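CaaX farnesyltransferase alpha subunit Ram2 (PDB 4L9P) forms the helical-repeat alpha subunit of a heterodimeric enzyme that probably farnesylates proteins at a C-terminal CaaX cysteine. Local coordinates at residues Ile307-Ala311 with Met330-Leu334; Ala283-Val287 with Ala300-Ser304. The protein carries 1 engineered substitution. One frame throughout, in Å; residues are numbered along the deposited sequence.

Interaction 1. Residues Ile307-Ala311 with Met330-Leu334; sequences IEWLA and MLTLL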
loop_
_atom_site.group_PDB
_atom_site.type_symbol
_atom_site.label_atom_id
_atom_site.label_comp_id
_atom_site.label_asym_id
_atom_site.label_seq_id
_atom_site.Cartn_x
_atom_site.Cartn_y
_atom_site.Cartn_z
ATOM N N ILE A 307 21.699 -19.117 2.229
ATOM C CA ILE A 307 21.785 -19.728 0.895
ATOM C C ILE A 307 21.612 -18.643 -0.171
ATOM O O ILE A 307 22.369 -18.619 -1.184
ATOM C CB ILE A 307 20.692 -20.818 0.693
ATOM C CG1 ILE A 307 20.808 -21.919 1.750
ATOM C CG2 ILE A 307 20.727 -21.416 -0.719
ATOM C CD1 ILE A 307 19.691 -22.929 1.637
ATOM N N GLU A 308 20.648 -17.714 0.014
ATOM C CA GLU A 308 20.470 -16.663 -0.995
ATOM C C GLU A 308 21.683 -15.740 -1.051
ATOM O O GLU A 308 22.103 -15.287 -2.127
ATOM C CB GLU A 308 19.256 -15.857 -0.625
ATOM C CG GLU A 308 18.941 -14.797 -1.687
ATOM C CD GLU A 308 17.762 -13.981 -1.227
ATOM O OE1 GLU A 308 17.456 -14.048 0.009
ATOM O OE2 GLU A 308 17.139 -13.276 -2.055
ATOM N N TRP A 309 22.280 -15.488 0.114
ATOM C CA TRP A 309 23.492 -14.671 0.163
ATOM C C TRP A 309 24.602 -15.320 -0.657
ATOM O O TRP A 309 25.273 -14.653 -1.477
ATOM C CB TRP A 309 23.946 -14.530 1.615
ATOM C CG TRP A 309 24.947 -13.456 1.829
ATOM C CD1 TRP A 309 26.263 -13.469 1.477
ATOM C CD2 TRP A 309 24.700 -12.193 2.447
ATOM N NE1 TRP A 309 26.859 -12.279 1.859
ATOM C CE2 TRP A 309 25.910 -11.476 2.444
ATOM C CE3 TRP A 309 23.549 -11.599 3.013
ATOM C CZ2 TRP A 309 26.014 -10.193 2.988
ATOM C CZ3 TRP A 309 23.647 -10.322 3.563
ATOM C CH2 TRP A 309 24.868 -9.635 3.548
ATOM N N LEU A 310 24.792 -16.627 -0.438
ATOM C CA LEU A 310 25.807 -17.367 -1.214
ATOM C C LEU A 310 25.505 -17.358 -2.723
ATOM O O LEU A 310 26.427 -17.239 -3.529
ATOM C CB LEU A 310 25.954 -18.803 -0.683
ATOM C CG LEU A 310 26.584 -18.807 0.710
ATOM C CD1 LEU A 310 26.504 -20.177 1.381
ATOM C CD2 LEU A 310 28.018 -18.221 0.754
ATOM N N ALA A 311 24.236 -17.472 -3.115
ATOM C CA ALA A 311 23.922 -17.478 -4.525
ATOM C C ALA A 311 24.397 -16.168 -5.119
ATOM O O ALA A 311 24.940 -16.140 -6.211
ATOM C CB ALA A 311 22.440 -17.617 -4.714
ATOM N N MET A 330 22.904 -23.259 -5.220
ATOM C CA MET A 330 22.252 -22.601 -4.079
ATOM C C MET A 330 20.794 -22.300 -4.434
ATOM O O MET A 330 19.904 -22.539 -3.613
ATOM C CB MET A 330 23.002 -21.322 -3.721
ATOM C CG MET A 330 24.393 -21.530 -3.196
ATOM S SD MET A 330 24.443 -22.540 -1.677
ATOM C CE MET A 330 24.859 -24.196 -2.373
ATOM N N LEU A 331 20.556 -21.802 -5.665
ATOM C CA LEU A 331 19.199 -21.430 -6.050
ATOM C C LEU A 331 18.295 -22.663 -6.175
ATOM O O LEU A 331 17.086 -22.613 -5.941
ATOM C CB LEU A 331 19.251 -20.615 -7.330
ATOM C CG LEU A 331 19.844 -19.198 -7.129
ATOM C CD1 LEU A 331 20.291 -18.662 -8.481
ATOM C CD2 LEU A 331 18.775 -18.192 -6.570
ATOM N N THR A 332 18.901 -23.788 -6.590
ATOM C CA THR A 332 18.193 -25.051 -6.634
ATOM C C THR A 332 17.790 -25.532 -5.225
ATOM O O THR A 332 16.658 -26.019 -5.032
ATOM C CB THR A 332 19.054 -26.083 -7.372
ATOM O OG1 THR A 332 19.274 -25.615 -8.711
ATOM C CG2 THR A 332 18.292 -27.388 -7.427
ATOM N N LEU A 333 18.683 -25.378 -4.248
ATOM C CA LEU A 333 18.282 -25.688 -2.880
ATOM C C LEU A 333 17.073 -24.841 -2.436
ATOM O O LEU A 333 16.193 -25.343 -1.753
ATOM C CB LEU A 333 19.432 -25.479 -1.900
ATOM C CG LEU A 333 20.597 -26.456 -2.102
ATOM C CD1 LEU A 333 21.780 -26.095 -1.206
ATOM C CD2 LEU A 333 20.128 -27.842 -1.758
ATOM N N LEU A 334 17.073 -23.549 -2.783
ATOM C CA LEU A 334 15.956 -22.671 -2.422
ATOM C C LEU A 334 14.679 -23.132 -3.123
ATOM O O LEU A 334 13.630 -23.223 -2.474
ATOM C CB LEU A 334 16.297 -21.233 -2.796
ATOM C CG LEU A 334 17.321 -20.603 -1.839
ATOM C CD1 LEU A 334 17.964 -19.354 -2.429
ATOM C CD2 LEU A 334 16.665 -20.212 -0.448
#
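The CG2 methyl of Ile-307 enters the groove between Met-330 and Leu-334, one turn apart on the facing helix. It sits 3.7 Å from CG of Leu-334 and 3.8 Å from CB of Met-330, and it also lies against the backbone, 3.2 Å from Met-330 O, a carbonyl that already accepts the helical bond from Leu-334 N. Because CG2 is anti to the backbone N of Ile-307, with CG1 at chi1 -58°, the two branches divide the work: CG2 fills the groove, while the CG1 arm carries CD1 toward CB of Leu-333. Ile-307 and Leu-334 pass alongside with opposed directions, and CD1 of Leu-334 lies 3.9 Å from Glu-308 CA.

The two helices, 304-317 and 323-338, are consecutive, roughly antiparallel members of the alpha-alpha superhelix of prenyltransferase alpha subunits, and their segments run at 150° with axes 8.9 Å apart. At the other end of the contact Ala-311, small enough for a close approach, sets its CB 3.9 Å from CB of Met-330 and equally near CG of Leu-331. CG of Met-330 lies 4.0 Å from CB of Leu-310, and the bend at chi2 (-60°) sets SD 4.0 Å from CG2 of Ile-307. Behind this layer, Leu-331 and Leu-334 also pack on Trp-346 of helix 343-362.

Interaction 2. Residues Ala283-Val287 with Ala300-Ser304; sequences ARSFV and AVKSS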
loop_
_atom_site.group_PDB
_atom_site.type_symbol
_atom_site.label_atom_id
_atom_site.label_comp_id
_atom_site.label_asym_id
_atom_site.label_seq_id
_atom_site.Cartn_x
_atom_site.Cartn_y
_atom_site.Cartn_z
ATOM N N ALA A 283 28.129 -16.584 5.913
ATOM C CA ALA A 283 26.979 -17.226 5.274
ATOM C C ALA A 283 27.215 -18.734 5.184
ATOM O O ALA A 283 26.328 -19.502 5.493
ATOM C CB ALA A 283 26.725 -16.643 3.872
ATOM N N ARG A 284 28.419 -19.157 4.784
ATOM C CA ARG A 284 28.710 -20.594 4.710
ATOM C C ARG A 284 28.534 -21.291 6.053
ATOM O O ARG A 284 28.260 -22.505 6.093
ATOM C CB ARG A 284 30.151 -20.821 4.260
ATOM C CG ARG A 284 30.468 -20.350 2.874
ATOM C CD ARG A 284 31.946 -20.645 2.513
ATOM N NE ARG A 284 32.025 -21.903 1.784
ATOM C CZ ARG A 284 32.784 -22.969 2.090
ATOM N NH1 ARG A 284 33.586 -22.988 3.161
ATOM N NH2 ARG A 284 32.724 -24.046 1.307
ATOM N N SER A 285 28.758 -20.576 7.162
ATOM C CA SER A 285 28.644 -21.225 8.476
ATOM C C SER A 285 27.231 -21.771 8.774
ATOM O O SER A 285 27.080 -22.588 9.687
ATOM C CB SER A 285 29.127 -20.307 9.613
ATOM O OG SER A 285 28.228 -19.229 9.874
ATOM N N PHE A 286 26.214 -21.319 8.029
ATOM C CA PHE A 286 24.839 -21.764 8.244
ATOM C C PHE A 286 24.465 -22.873 7.272
ATOM O O PHE A 286 23.323 -23.341 7.267
ATOM C CB PHE A 286 23.846 -20.595 8.109
ATOM C CG PHE A 286 24.098 -19.514 9.094
ATOM C CD1 PHE A 286 23.665 -19.634 10.396
ATOM C CD2 PHE A 286 24.863 -18.409 8.745
ATOM C CE1 PHE A 286 23.966 -18.596 11.362
ATOM C CE2 PHE A 286 25.163 -17.405 9.661
ATOM C CZ PHE A 286 24.703 -17.494 10.972
ATOM N N VAL A 287 25.413 -23.288 6.429
ATOM C CA VAL A 287 25.095 -24.209 5.343
ATOM C C VAL A 287 26.173 -25.259 5.367
ATOM O O VAL A 287 27.209 -25.049 4.754
ATOM C CB VAL A 287 25.004 -23.475 3.926
ATOM C CG1 VAL A 287 24.588 -24.441 2.831
ATOM C CG2 VAL A 287 24.021 -22.263 3.970
ATOM N N ALA A 300 22.934 -29.484 5.687
ATOM C CA ALA A 300 22.369 -29.036 6.975
ATOM C C ALA A 300 22.219 -27.517 7.040
ATOM O O ALA A 300 23.194 -26.788 7.225
ATOM C CB ALA A 300 23.206 -29.517 8.125
ATOM N N VAL A 301 20.997 -27.017 6.919
ATOM C CA VAL A 301 20.869 -25.579 6.678
ATOM C C VAL A 301 20.109 -24.882 7.782
ATOM O O VAL A 301 18.980 -25.253 8.094
ATOM C CB VAL A 301 20.115 -25.359 5.342
ATOM C CG1 VAL A 301 19.717 -23.873 5.120
ATOM C CG2 VAL A 301 20.934 -25.944 4.159
ATOM N N LYS A 302 20.714 -23.857 8.361
ATOM C CA LYS A 302 20.046 -23.151 9.440
ATOM C C LYS A 302 19.433 -21.837 8.997
ATOM O O LYS A 302 18.720 -21.195 9.787
ATOM C CB LYS A 302 21.049 -22.882 10.559
ATOM C CG LYS A 302 21.637 -24.212 11.161
ATOM C CD LYS A 302 22.548 -23.968 12.403
ATOM C CE LYS A 302 23.873 -24.757 12.323
ATOM N NZ LYS A 302 24.850 -24.327 11.196
ATOM N N SER A 303 19.719 -21.422 7.771
ATOM C CA SER A 303 19.172 -20.142 7.270
ATOM C C SER A 303 19.011 -20.121 5.763
ATOM O O SER A 303 20.020 -20.266 5.030
ATOM C CB SER A 303 20.108 -18.986 7.682
ATOM O OG SER A 303 19.576 -17.741 7.196
ATOM N N SER A 304 17.769 -19.928 5.272
ATOM C CA SER A 304 17.571 -19.762 3.830
ATOM C C SER A 304 18.241 -18.475 3.323
ATOM O O SER A 304 18.678 -18.375 2.156
ATOM C CB SER A 304 16.086 -19.789 3.486
ATOM O OG SER A 304 15.421 -18.684 4.091
#
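Phe-286 presents a ring edge to the aliphatic base of Lys-302, with CD1 4.2 Å from Lys-302 CB and the lysine chain running roughly perpendicular to the phenylalanine side chain. Phe-286 is part of a type I beta turn, Arg-284 to Val-287, that continues on from helix 280-284; the facing loop segment leads into helix 304-317, for which Ser-303 is the N-cap. One backbone bond joins them: Lys-302 N donates to Phe-286 O at 2.9 Å, nearly straight at 168° and in the carbonyl plane. The same oxygen receives a CA-H...O contact from Val-301 CA at 3.4 Å.

Beyond this bond, Val-287 and Val-301 run abreast in one direction, CG1 of the first 4.2 Å from CG2 of the second. The CB of Phe-286 also meets Ser-303 CB, 4.1 Å away, while the ring packs on Ile-252 and Leu-253 of helix 238-254 and meets Phe-282 edge-to-face. Ser-303 OG bonds to Pro-256 O and more weakly to Ala-306 N. Lys-302, bent at chi3 (-133°) and chi4, folds back over the turn, bringing NZ to 3.2 Å from Ser-285 O.

Overall arrangement
Interaction 2 comes first along the chain and interaction 1 follows in series, their centres 10 Å apart and both about 30 Å from the centre of the chain, toward its C-terminal end. Helix 304-317 connects them: interaction 2 leads into its N-terminus, and interaction 1 packs its next turn on helix 323-338. The two contacts meet directly, with CD1 of Ile-307 3.6 Å from CG1 of Val-301 and CD2 of Leu-310 3.7 Å from CB of Ala-283. Side-chain packing thus ties segment 283-287 and helices 304-317 and 323-338 together. The region also touches the beta subunit, Val-301 and Ser-304 packing on Ile-82 and Glu-308 on Pro-343 of that chain.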